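Local coordinates for superoxide dismutase [Fe] (Methanothermobacter thermautotrophicus, PDB 1MA1), which catalyses the dismutation of superoxide into hydrogen peroxide and oxygen, using one iron ion in each subunit of a homotetramer, at residues 79-87 against 162-171; 87-98 against 188-198. All coordinates share one frame; numbering follows the deposited sequence.

Contact 1: 79-87 against 162-171. With FE (Fe (III) ion), chain G.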
loop_
_atom_site.group_PDB
_atom_site.type_symbol
_atom_site.label_atom_id
_atom_site.label_comp_id
_atom_site.label_asym_id
_atom_site.label_seq_id
_atom_site.Cartn_x
_atom_site.Cartn_y
_atom_site.Cartn_z
ATOM N N VAL A 79 -7.727 -17.535 0.253
ATOM C CA VAL A 79 -8.987 -17.392 0.978
ATOM C C VAL A 79 -10.069 -16.712 0.142
ATOM O O VAL A 79 -11.192 -17.189 0.096
ATOM C CB VAL A 79 -8.811 -16.573 2.285
ATOM C CG1 VAL A 79 -10.153 -16.356 2.930
ATOM C CG2 VAL A 79 -7.906 -17.302 3.252
ATOM N N LEU A 80 -9.733 -15.610 -0.516
ATOM C CA LEU A 80 -10.714 -14.887 -1.331
ATOM C C LEU A 80 -11.237 -15.682 -2.536
ATOM O O LEU A 80 -12.441 -15.624 -2.837
ATOM C CB LEU A 80 -10.130 -13.548 -1.819
ATOM C CG LEU A 80 -9.948 -12.491 -0.731
ATOM C CD1 LEU A 80 -9.199 -11.291 -1.229
ATOM C CD2 LEU A 80 -11.307 -12.087 -0.238
ATOM N N HIS A 81 -10.350 -16.417 -3.224
ATOM C CA HIS A 81 -10.806 -17.238 -4.346
ATOM C C HIS A 81 -11.716 -18.333 -3.795
ATOM O O HIS A 81 -12.725 -18.673 -4.406
ATOM C CB HIS A 81 -9.631 -17.839 -5.157
ATOM C CG HIS A 81 -8.974 -16.866 -6.099
ATOM N ND1 HIS A 81 -8.019 -15.968 -5.683
ATOM C CD2 HIS A 81 -9.100 -16.672 -7.442
ATOM C CE1 HIS A 81 -7.579 -15.270 -6.720
ATOM N NE2 HIS A 81 -8.217 -15.677 -7.804
ATOM N N LEU A 82 -11.394 -18.851 -2.620
ATOM C CA LEU A 82 -12.237 -19.873 -2.012
ATOM C C LEU A 82 -13.686 -19.413 -1.817
ATOM O O LEU A 82 -14.612 -20.123 -2.198
ATOM C CB LEU A 82 -11.681 -20.305 -0.661
ATOM C CG LEU A 82 -12.442 -21.426 0.066
ATOM C CD1 LEU A 82 -12.377 -22.701 -0.779
ATOM C CD2 LEU A 82 -11.814 -21.690 1.444
ATOM N N PHE A 83 -13.884 -18.241 -1.217
ATOM C CA PHE A 83 -15.229 -17.703 -1.031
ATOM C C PHE A 83 -15.867 -17.269 -2.344
ATOM O O PHE A 83 -17.088 -17.295 -2.479
ATOM C CB PHE A 83 -15.215 -16.508 -0.058
ATOM C CG PHE A 83 -15.071 -16.893 1.390
ATOM C CD1 PHE A 83 -13.865 -17.384 1.887
ATOM C CD2 PHE A 83 -16.144 -16.778 2.264
ATOM C CE1 PHE A 83 -13.736 -17.751 3.221
ATOM C CE2 PHE A 83 -16.019 -17.148 3.606
ATOM C CZ PHE A 83 -14.813 -17.636 4.081
ATOM N N PHE A 84 -15.034 -16.857 -3.299
ATOM C CA PHE A 84 -15.513 -16.372 -4.591
ATOM C C PHE A 84 -16.243 -17.493 -5.321
ATOM O O PHE A 84 -17.396 -17.335 -5.705
ATOM C CB PHE A 84 -14.334 -15.876 -5.434
ATOM C CG PHE A 84 -14.733 -15.303 -6.770
ATOM C CD1 PHE A 84 -15.692 -14.302 -6.856
ATOM C CD2 PHE A 84 -14.128 -15.743 -7.940
ATOM C CE1 PHE A 84 -16.041 -13.745 -8.095
ATOM C CE2 PHE A 84 -14.459 -15.194 -9.179
ATOM C CZ PHE A 84 -15.421 -14.190 -9.257
ATOM N N TRP A 85 -15.573 -18.627 -5.505
ATOM C CA TRP A 85 -16.186 -19.776 -6.167
ATOM C C TRP A 85 -17.480 -20.130 -5.448
ATOM O O TRP A 85 -18.486 -20.493 -6.065
ATOM C CB TRP A 85 -15.244 -20.978 -6.133
ATOM C CG TRP A 85 -13.876 -20.722 -6.666
ATOM C CD1 TRP A 85 -12.708 -21.164 -6.134
ATOM C CD2 TRP A 85 -13.532 -19.984 -7.839
ATOM N NE1 TRP A 85 -11.642 -20.744 -6.900
ATOM C CE2 TRP A 85 -12.120 -20.017 -7.955
ATOM C CE3 TRP A 85 -14.272 -19.298 -8.807
ATOM C CZ2 TRP A 85 -11.443 -19.394 -8.991
ATOM C CZ3 TRP A 85 -13.593 -18.676 -9.847
ATOM C CH2 TRP A 85 -12.194 -18.726 -9.929
ATOM N N GLY A 86 -17.447 -20.003 -4.135
ATOM C CA GLY A 86 -18.547 -20.483 -3.332
ATOM C C GLY A 86 -19.798 -19.623 -3.423
ATOM O O GLY A 86 -20.908 -20.145 -3.232
ATOM N N ASN A 87 -19.645 -18.323 -3.692
ATOM C CA ASN A 87 -20.818 -17.481 -3.828
ATOM C C ASN A 87 -21.133 -17.158 -5.283
ATOM O O ASN A 87 -21.699 -16.105 -5.599
ATOM C CB ASN A 87 -20.714 -16.205 -2.943
ATOM C CG ASN A 87 -19.524 -15.276 -3.288
ATOM O OD1 ASN A 87 -18.842 -14.788 -2.374
ATOM N ND2 ASN A 87 -19.303 -14.996 -4.579
ATOM N N ILE A 162 -16.054 -12.803 5.881
ATOM C CA ILE A 162 -16.485 -12.629 4.494
ATOM C C ILE A 162 -17.914 -13.129 4.268
ATOM O O ILE A 162 -18.263 -14.246 4.647
ATOM C CB ILE A 162 -15.541 -13.365 3.509
ATOM C CG1 ILE A 162 -14.114 -12.843 3.641
ATOM C CG2 ILE A 162 -16.017 -13.153 2.081
ATOM C CD1 ILE A 162 -13.129 -13.601 2.781
ATOM N N LEU A 163 -18.730 -12.298 3.639
ATOM C CA LEU A 163 -20.069 -12.710 3.232
ATOM C C LEU A 163 -20.177 -12.929 1.724
ATOM O O LEU A 163 -20.670 -13.964 1.265
ATOM C CB LEU A 163 -21.092 -11.662 3.667
ATOM C CG LEU A 163 -21.222 -11.485 5.171
ATOM C CD1 LEU A 163 -22.247 -10.422 5.495
ATOM C CD2 LEU A 163 -21.595 -12.829 5.781
ATOM N N LEU A 164 -19.715 -11.939 0.964
ATOM C CA LEU A 164 -19.850 -11.924 -0.487
ATOM C C LEU A 164 -18.552 -11.378 -1.065
ATOM O O LEU A 164 -17.976 -10.431 -0.520
ATOM C CB LEU A 164 -20.986 -10.989 -0.897
ATOM C CG LEU A 164 -21.775 -11.276 -2.174
ATOM C CD1 LEU A 164 -22.220 -9.936 -2.742
ATOM C CD2 LEU A 164 -20.952 -12.030 -3.186
ATOM N N VAL A 165 -18.107 -11.944 -2.178
ATOM C CA VAL A 165 -16.815 -11.589 -2.731
ATOM C C VAL A 165 -16.891 -11.525 -4.257
ATOM O O VAL A 165 -17.496 -12.384 -4.898
ATOM C CB VAL A 165 -15.749 -12.633 -2.268
ATOM C CG1 VAL A 165 -14.805 -12.970 -3.383
ATOM C CG2 VAL A 165 -14.967 -12.087 -1.084
ATOM N N LEU A 166 -16.281 -10.506 -4.841
ATOM C CA LEU A 166 -16.227 -10.387 -6.293
ATOM C C LEU A 166 -14.804 -10.073 -6.795
ATOM O O LEU A 166 -14.288 -8.979 -6.556
ATOM C CB LEU A 166 -17.199 -9.285 -6.740
ATOM C CG LEU A 166 -17.119 -8.874 -8.200
ATOM C CD1 LEU A 166 -17.268 -10.107 -9.081
ATOM C CD2 LEU A 166 -18.181 -7.828 -8.483
ATOM N N ASP A 167 -14.173 -11.030 -7.479
ATOM C CA ASP A 167 -12.807 -10.835 -7.958
ATOM C C ASP A 167 -12.846 -9.817 -9.091
ATOM O O ASP A 167 -13.697 -9.886 -9.976
ATOM C CB ASP A 167 -12.190 -12.171 -8.432
ATOM C CG ASP A 167 -10.689 -12.062 -8.737
ATOM O OD1 ASP A 167 -10.170 -10.937 -8.639
ATOM O OD2 ASP A 167 -10.019 -13.082 -9.088
ATOM N N VAL A 168 -11.919 -8.873 -9.070
ATOM C CA VAL A 168 -11.879 -7.886 -10.120
ATOM C C VAL A 168 -10.431 -7.624 -10.566
ATOM O O VAL A 168 -10.153 -6.678 -11.321
ATOM C CB VAL A 168 -12.601 -6.601 -9.619
ATOM C CG1 VAL A 168 -11.618 -5.636 -8.943
ATOM C CG2 VAL A 168 -13.370 -5.974 -10.755
ATOM N N TRP A 169 -9.511 -8.471 -10.098
ATOM C CA TRP A 169 -8.268 -8.733 -10.831
ATOM C C TRP A 169 -8.559 -8.892 -12.327
ATOM O O TRP A 169 -9.564 -9.483 -12.715
ATOM C CB TRP A 169 -7.585 -10.020 -10.337
ATOM C CG TRP A 169 -6.884 -9.903 -9.017
ATOM C CD1 TRP A 169 -7.448 -9.637 -7.802
ATOM C CD2 TRP A 169 -5.479 -10.063 -8.778
ATOM N NE1 TRP A 169 -6.492 -9.617 -6.830
ATOM C CE2 TRP A 169 -5.270 -9.879 -7.396
ATOM C CE3 TRP A 169 -4.377 -10.349 -9.600
ATOM C CZ2 TRP A 169 -3.995 -9.969 -6.812
ATOM C CZ3 TRP A 169 -3.112 -10.439 -9.017
ATOM C CH2 TRP A 169 -2.936 -10.248 -7.639
ATOM N N GLU A 170 -7.668 -8.380 -13.164
ATOM C CA GLU A 170 -7.880 -8.464 -14.592
ATOM C C GLU A 170 -7.938 -9.925 -15.066
ATOM O O GLU A 170 -8.704 -10.251 -15.988
ATOM C CB GLU A 170 -6.798 -7.668 -15.328
ATOM C CG GLU A 170 -6.901 -6.157 -15.038
ATOM C CD GLU A 170 -5.800 -5.309 -15.687
ATOM O OE1 GLU A 170 -4.599 -5.632 -15.530
ATOM O OE2 GLU A 170 -6.132 -4.306 -16.349
ATOM N N HIS A 171 -7.166 -10.810 -14.431
ATOM C CA HIS A 171 -7.215 -12.215 -14.833
ATOM C C HIS A 171 -8.608 -12.831 -14.703
ATOM O O HIS A 171 -8.892 -13.860 -15.304
ATOM C CB HIS A 171 -6.113 -13.084 -14.113
ATOM C CG HIS A 171 -6.230 -13.210 -12.620
ATOM N ND1 HIS A 171 -5.115 -13.288 -11.821
ATOM C CD2 HIS A 171 -7.292 -13.355 -11.786
ATOM C CE1 HIS A 171 -5.476 -13.476 -10.562
ATOM N NE2 HIS A 171 -6.797 -13.519 -10.504
HETATM FE FE FE G . -8.396 -14.103 -9.237
HETATM O O HOH W 1 -7.338 -12.976 -8.106
#

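Contact 2: 87-98 against 188-198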
loop_
_atom_site.group_PDB
_atom_site.type_symbol
_atom_site.label_atom_id
_atom_site.label_comp_id
_atom_site.label_asym_id
_atom_site.label_seq_id
_atom_site.Cartn_x
_atom_site.Cartn_y
_atom_site.Cartn_z
ATOM N N ASN A 87 -19.645 -18.323 -3.692
ATOM C CA ASN A 87 -20.818 -17.481 -3.828
ATOM C C ASN A 87 -21.133 -17.158 -5.283
ATOM O O ASN A 87 -21.699 -16.105 -5.599
ATOM C CB ASN A 87 -20.714 -16.205 -2.943
ATOM C CG ASN A 87 -19.524 -15.276 -3.288
ATOM O OD1 ASN A 87 -18.842 -14.788 -2.374
ATOM N ND2 ASN A 87 -19.303 -14.996 -4.579
ATOM N N MET A 88 -20.782 -18.100 -6.165
ATOM C CA MET A 88 -21.379 -18.168 -7.503
ATOM C C MET A 88 -22.006 -19.532 -7.775
ATOM O O MET A 88 -21.700 -20.514 -7.105
ATOM C CB MET A 88 -20.331 -17.877 -8.587
ATOM C CG MET A 88 -19.680 -16.503 -8.497
ATOM S SD MET A 88 -18.575 -16.128 -9.904
ATOM C CE MET A 88 -17.128 -17.027 -9.452
ATOM N N GLY A 89 -22.887 -19.581 -8.766
ATOM C CA GLY A 89 -23.349 -20.840 -9.296
ATOM C C GLY A 89 -24.090 -20.651 -10.611
ATOM O O GLY A 89 -24.190 -19.534 -11.118
ATOM N N PRO A 90 -24.625 -21.736 -11.194
ATOM C CA PRO A 90 -25.409 -21.708 -12.433
ATOM C C PRO A 90 -26.481 -20.612 -12.421
ATOM O O PRO A 90 -27.193 -20.430 -11.430
ATOM C CB PRO A 90 -26.032 -23.103 -12.468
ATOM C CG PRO A 90 -25.036 -23.935 -11.798
ATOM C CD PRO A 90 -24.633 -23.092 -10.617
ATOM N N ALA A 91 -26.605 -19.895 -13.532
ATOM C CA ALA A 91 -27.495 -18.736 -13.591
ATOM C C ALA A 91 -28.957 -19.100 -13.314
ATOM O O ALA A 91 -29.717 -18.313 -12.745
ATOM C CB ALA A 91 -27.378 -18.066 -14.942
ATOM N N ASP A 92 -29.344 -20.302 -13.710
ATOM C CA ASP A 92 -30.722 -20.737 -13.591
ATOM C C ASP A 92 -31.021 -21.265 -12.196
ATOM O O ASP A 92 -32.144 -21.664 -11.911
ATOM C CB ASP A 92 -31.001 -21.817 -14.626
ATOM C CG ASP A 92 -29.964 -22.919 -14.592
ATOM O OD1 ASP A 92 -30.159 -23.916 -13.861
ATOM O OD2 ASP A 92 -28.928 -22.772 -15.288
ATOM N N GLU A 93 -30.019 -21.263 -11.327
ATOM C CA GLU A 93 -30.249 -21.598 -9.932
ATOM C C GLU A 93 -29.927 -20.410 -9.048
ATOM O O GLU A 93 -30.208 -20.425 -7.859
ATOM C CB GLU A 93 -29.396 -22.799 -9.536
ATOM C CG GLU A 93 -29.869 -24.123 -10.122
ATOM C CD GLU A 93 -28.778 -25.202 -10.090
ATOM O OE1 GLU A 93 -28.136 -25.382 -9.032
ATOM O OE2 GLU A 93 -28.559 -25.882 -11.124
ATOM N N CYS A 94 -29.337 -19.376 -9.636
ATOM C CA CYS A 94 -28.750 -18.298 -8.854
ATOM C C CYS A 94 -29.162 -16.951 -9.418
ATOM O O CYS A 94 -30.114 -16.855 -10.184
ATOM C CB CYS A 94 -27.221 -18.413 -8.865
ATOM S SG CYS A 94 -26.554 -19.892 -8.063
ATOM N N GLY A 95 -28.428 -15.909 -9.048
ATOM C CA GLY A 95 -28.834 -14.567 -9.415
ATOM C C GLY A 95 -30.040 -14.164 -8.592
ATOM O O GLY A 95 -30.196 -14.635 -7.458
ATOM N N GLY A 96 -30.885 -13.301 -9.154
ATOM C CA GLY A 96 -31.984 -12.751 -8.393
ATOM C C GLY A 96 -31.482 -11.898 -7.250
ATOM O O GLY A 96 -30.350 -11.393 -7.293
ATOM N N GLU A 97 -32.307 -11.724 -6.225
ATOM C CA GLU A 97 -31.827 -11.073 -5.023
ATOM C C GLU A 97 -32.041 -11.886 -3.756
ATOM O O GLU A 97 -32.779 -12.862 -3.750
ATOM C CB GLU A 97 -32.437 -9.668 -4.881
ATOM C CG GLU A 97 -33.872 -9.503 -5.342
ATOM C CD GLU A 97 -34.379 -8.053 -5.221
ATOM O OE1 GLU A 97 -34.609 -7.564 -4.083
ATOM O OE2 GLU A 97 -34.547 -7.399 -6.273
ATOM N N PRO A 98 -31.353 -11.506 -2.668
ATOM C CA PRO A 98 -31.382 -12.339 -1.462
ATOM C C PRO A 98 -32.701 -12.202 -0.725
ATOM O O PRO A 98 -33.497 -11.309 -1.010
ATOM C CB PRO A 98 -30.202 -11.811 -0.653
ATOM C CG PRO A 98 -30.202 -10.332 -1.016
ATOM C CD PRO A 98 -30.436 -10.356 -2.514
ATOM N N PHE A 188 -21.960 -10.555 -13.352
ATOM C CA PHE A 188 -21.740 -11.269 -12.102
ATOM C C PHE A 188 -23.048 -11.462 -11.354
ATOM O O PHE A 188 -23.259 -12.495 -10.718
ATOM C CB PHE A 188 -20.751 -10.487 -11.247
ATOM C CG PHE A 188 -20.611 -11.006 -9.844
ATOM C CD1 PHE A 188 -20.028 -12.245 -9.597
ATOM C CD2 PHE A 188 -21.084 -10.256 -8.763
ATOM C CE1 PHE A 188 -19.922 -12.729 -8.289
ATOM C CE2 PHE A 188 -20.983 -10.735 -7.458
ATOM C CZ PHE A 188 -20.404 -11.971 -7.217
ATOM N N TRP A 189 -23.925 -10.467 -11.427
ATOM C CA TRP A 189 -25.158 -10.495 -10.647
ATOM C C TRP A 189 -26.126 -11.567 -11.136
ATOM O O TRP A 189 -27.090 -11.905 -10.445
ATOM C CB TRP A 189 -25.840 -9.124 -10.675
ATOM C CG TRP A 189 -25.005 -8.063 -10.048
ATOM C CD1 TRP A 189 -24.298 -7.086 -10.688
ATOM C CD2 TRP A 189 -24.743 -7.896 -8.648
ATOM N NE1 TRP A 189 -23.612 -6.314 -9.768
ATOM C CE2 TRP A 189 -23.867 -6.792 -8.512
ATOM C CE3 TRP A 189 -25.158 -8.576 -7.498
ATOM C CZ2 TRP A 189 -23.401 -6.354 -7.274
ATOM C CZ3 TRP A 189 -24.689 -8.136 -6.259
ATOM C CH2 TRP A 189 -23.821 -7.033 -6.163
ATOM N N ASN A 190 -25.856 -12.113 -12.318
ATOM C CA ASN A 190 -26.629 -13.235 -12.828
ATOM C C ASN A 190 -26.263 -14.555 -12.168
ATOM O O ASN A 190 -27.034 -15.507 -12.228
ATOM C CB ASN A 190 -26.437 -13.372 -14.333
ATOM C CG ASN A 190 -27.029 -12.218 -15.097
ATOM O OD1 ASN A 190 -28.236 -12.042 -15.094
ATOM N ND2 ASN A 190 -26.185 -11.423 -15.753
ATOM N N ILE A 191 -25.093 -14.618 -11.546
ATOM C CA ILE A 191 -24.609 -15.884 -11.027
ATOM C C ILE A 191 -24.238 -15.851 -9.544
ATOM O O ILE A 191 -23.675 -16.815 -9.030
ATOM C CB ILE A 191 -23.407 -16.372 -11.851
ATOM C CG1 ILE A 191 -22.383 -15.231 -12.030
ATOM C CG2 ILE A 191 -23.896 -16.860 -13.196
ATOM C CD1 ILE A 191 -21.059 -15.659 -12.622
ATOM N N VAL A 192 -24.558 -14.755 -8.857
ATOM C CA VAL A 192 -24.410 -14.717 -7.404
ATOM C C VAL A 192 -25.249 -15.818 -6.753
ATOM O O VAL A 192 -26.444 -15.938 -7.013
ATOM C CB VAL A 192 -24.866 -13.350 -6.806
ATOM C CG1 VAL A 192 -24.447 -13.238 -5.331
ATOM C CG2 VAL A 192 -24.274 -12.230 -7.604
ATOM N N ASN A 193 -24.620 -16.611 -5.894
ATOM C CA ASN A 193 -25.338 -17.596 -5.094
ATOM C C ASN A 193 -25.768 -17.004 -3.744
ATOM O O ASN A 193 -25.033 -17.071 -2.753
ATOM C CB ASN A 193 -24.449 -18.822 -4.860
ATOM C CG ASN A 193 -25.192 -19.971 -4.191
ATOM O OD1 ASN A 193 -26.212 -19.772 -3.539
ATOM N ND2 ASN A 193 -24.663 -21.178 -4.335
ATOM N N TRP A 194 -26.967 -16.431 -3.701
ATOM C CA TRP A 194 -27.436 -15.797 -2.474
ATOM C C TRP A 194 -27.689 -16.797 -1.340
ATOM O O TRP A 194 -27.590 -16.441 -0.166
ATOM C CB TRP A 194 -28.700 -14.968 -2.745
ATOM C CG TRP A 194 -28.427 -13.733 -3.547
ATOM C CD1 TRP A 194 -28.890 -13.445 -4.806
ATOM C CD2 TRP A 194 -27.574 -12.641 -3.177
ATOM N NE1 TRP A 194 -28.371 -12.253 -5.239
ATOM C CE2 TRP A 194 -27.561 -11.734 -4.264
ATOM C CE3 TRP A 194 -26.818 -12.341 -2.035
ATOM C CZ2 TRP A 194 -26.813 -10.546 -4.245
ATOM C CZ3 TRP A 194 -26.069 -11.158 -2.014
ATOM C CH2 TRP A 194 -26.077 -10.278 -3.118
ATOM N N LYS A 195 -28.008 -18.039 -1.681
ATOM C CA LYS A 195 -28.187 -19.054 -0.657
ATOM C C LYS A 195 -26.942 -19.094 0.213
ATOM O O LYS A 195 -27.038 -19.056 1.437
ATOM C CB LYS A 195 -28.416 -20.440 -1.282
ATOM C CG LYS A 195 -29.517 -20.510 -2.342
ATOM C CD LYS A 195 -30.846 -19.967 -1.825
ATOM C CE LYS A 195 -31.378 -20.754 -0.630
ATOM N NZ LYS A 195 -32.680 -20.177 -0.136
ATOM N N GLU A 196 -25.779 -19.157 -0.433
ATOM C CA GLU A 196 -24.502 -19.320 0.260
ATOM C C GLU A 196 -24.187 -18.088 1.095
ATOM O O GLU A 196 -23.753 -18.194 2.248
ATOM C CB GLU A 196 -23.370 -19.559 -0.749
ATOM C CG GLU A 196 -21.971 -19.650 -0.152
ATOM C CD GLU A 196 -21.864 -20.715 0.922
ATOM O OE1 GLU A 196 -22.580 -21.739 0.807
ATOM O OE2 GLU A 196 -21.065 -20.542 1.872
ATOM N N VAL A 197 -24.406 -16.915 0.509
ATOM C CA VAL A 197 -24.143 -15.667 1.217
ATOM C C VAL A 197 -25.073 -15.556 2.416
ATOM O O VAL A 197 -24.646 -15.208 3.508
ATOM C CB VAL A 197 -24.355 -14.426 0.313
ATOM C CG1 VAL A 197 -23.990 -13.179 1.073
ATOM C CG2 VAL A 197 -23.517 -14.523 -0.933
ATOM N N GLU A 198 -26.347 -15.858 2.200
ATOM C CA GLU A 198 -27.308 -15.958 3.287
ATOM C C GLU A 198 -26.847 -16.875 4.403
ATOM O O GLU A 198 -26.930 -16.515 5.567
ATOM C CB GLU A 198 -28.657 -16.438 2.747
ATOM C CG GLU A 198 -29.497 -15.342 2.094
ATOM C CD GLU A 198 -30.605 -15.889 1.211
ATOM O OE1 GLU A 198 -31.199 -16.941 1.550
ATOM O OE2 GLU A 198 -30.898 -15.261 0.179
#

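Contact 1: 79-87 against 162-171
The iron site of the dismutase is built here, where His81 near the end of helix 64-86 meets Asp167 and His171 across a ferric ion. His81 binds through NE2, 2.1 Å from the iron, and Asp167 through OD2 at 1.9 Å; NE2 of His171 and a water supply two more ligands, and His33 completes the set. The two histidine rings approach rim to rim, while the His81 ring stands at 83° to the Asp167 carboxylate. On the side of the ring away from the iron, ND1 of His81 is hydrogen-bonded to Gly77 O, which fixes the rotation of the ring. The carboxylate oxygen of Asp167 that does not bind the metal, OD1, accepts from Trp169 N in an Asx turn.

Next to the site, Phe84 packs against the strand. With CG anti to the backbone N (chi1 -178°), its ring has one face turned to Asp167 CB, 3.9 Å from the ring centroid, and its edge against Val165 O. Asn87, just past the helix, grips the same strand residue twice: OD1 accepts from Val165 N at 2.9 Å, the donor lying above the carbonyl plane, and ND2 gives a straighter bond to Val165 O at 3.2 Å, on a lone pair. Arg200 also donates to that OD1.

Farther from the iron the packing is apolar. CD2 of Leu80 touches both Val165 CG2 and Ile162 CD1, and Ile162 lays its CB over a face of the Phe83 ring, 4.0 Å from the centroid. His159 of a second subunit meets Phe83 as well.

Helix 79-86 and strand 164-167 run nearly crosswise, their axes at 105°. This joining of the alpha-hairpin and C-terminal domains around a shared metal is the hallmark of the iron/manganese superoxide dismutase fold.

Contact 2: 87-98 against 188-198
Trp194 is sandwiched between a proline of the facing loop and a valine of its own segment: CD of Pro98 sits over one face, 3.7 Å from the centroid of the five-membered ring, and Val192 CG1 lies over the opposite face. At the rim, NE1 donates to Gly96 O at 3.0 Å. That bond is bent (135° at the hydrogen), and its donor stands above the carbonyl plane of the glycine.

The backbones do most of the remaining work. Asn193 N donates to Asn87 O (3.0 Å) and Gly89 N to Ile191 O (2.9 Å), and these two bonds make a single beta bridge between Met88 and Val192. Separately, Gly95 N bonds to Val192 O at 2.8 Å, and Cys94 lays its SG beside CA and CB of Asn193. Gly95, at positive phi, brings its CA close to Trp189 O.

On another side, Met88 has CG beside the backbone N (chi1 -60°) and an extended chi2 (-174°), which bring SD to the edge of the Phe188 ring, a Met-aromatic contact, with Ile191 CD1 3.7 Å from the sulfur. Asn193 N-caps helix 194-202: its OD1 accepts from Glu196 N, 3.2 Å away.

With no regular strand pairing beyond that bridge, the loop is held by peptide groups and one indole N-H, which suggests that its course is set largely by main-chain bonds, while the aromatic and apolar side chains pack around it.

Asn87 belongs to both contacts: its side chain ties the end of helix 64-86 to strand 164-167 in contact 1, and its backbone carbonyl opens the loop pairing of contact 2. The centres lie about 13 Å apart, and the two meet directly where Leu166 CD1 packs 3.5 Å from Phe188 CD1 and Leu163 O lies 3.4 Å from Val197 CG1. Contact 1 holds three of the four protein ligands of the iron; contact 2 comes nearest through Met88, whose side chain is about 9 Å from the metal. Arg200 bridges them too, bonding to Phe83 O and Leu163 O and forming a salt bridge with Glu196.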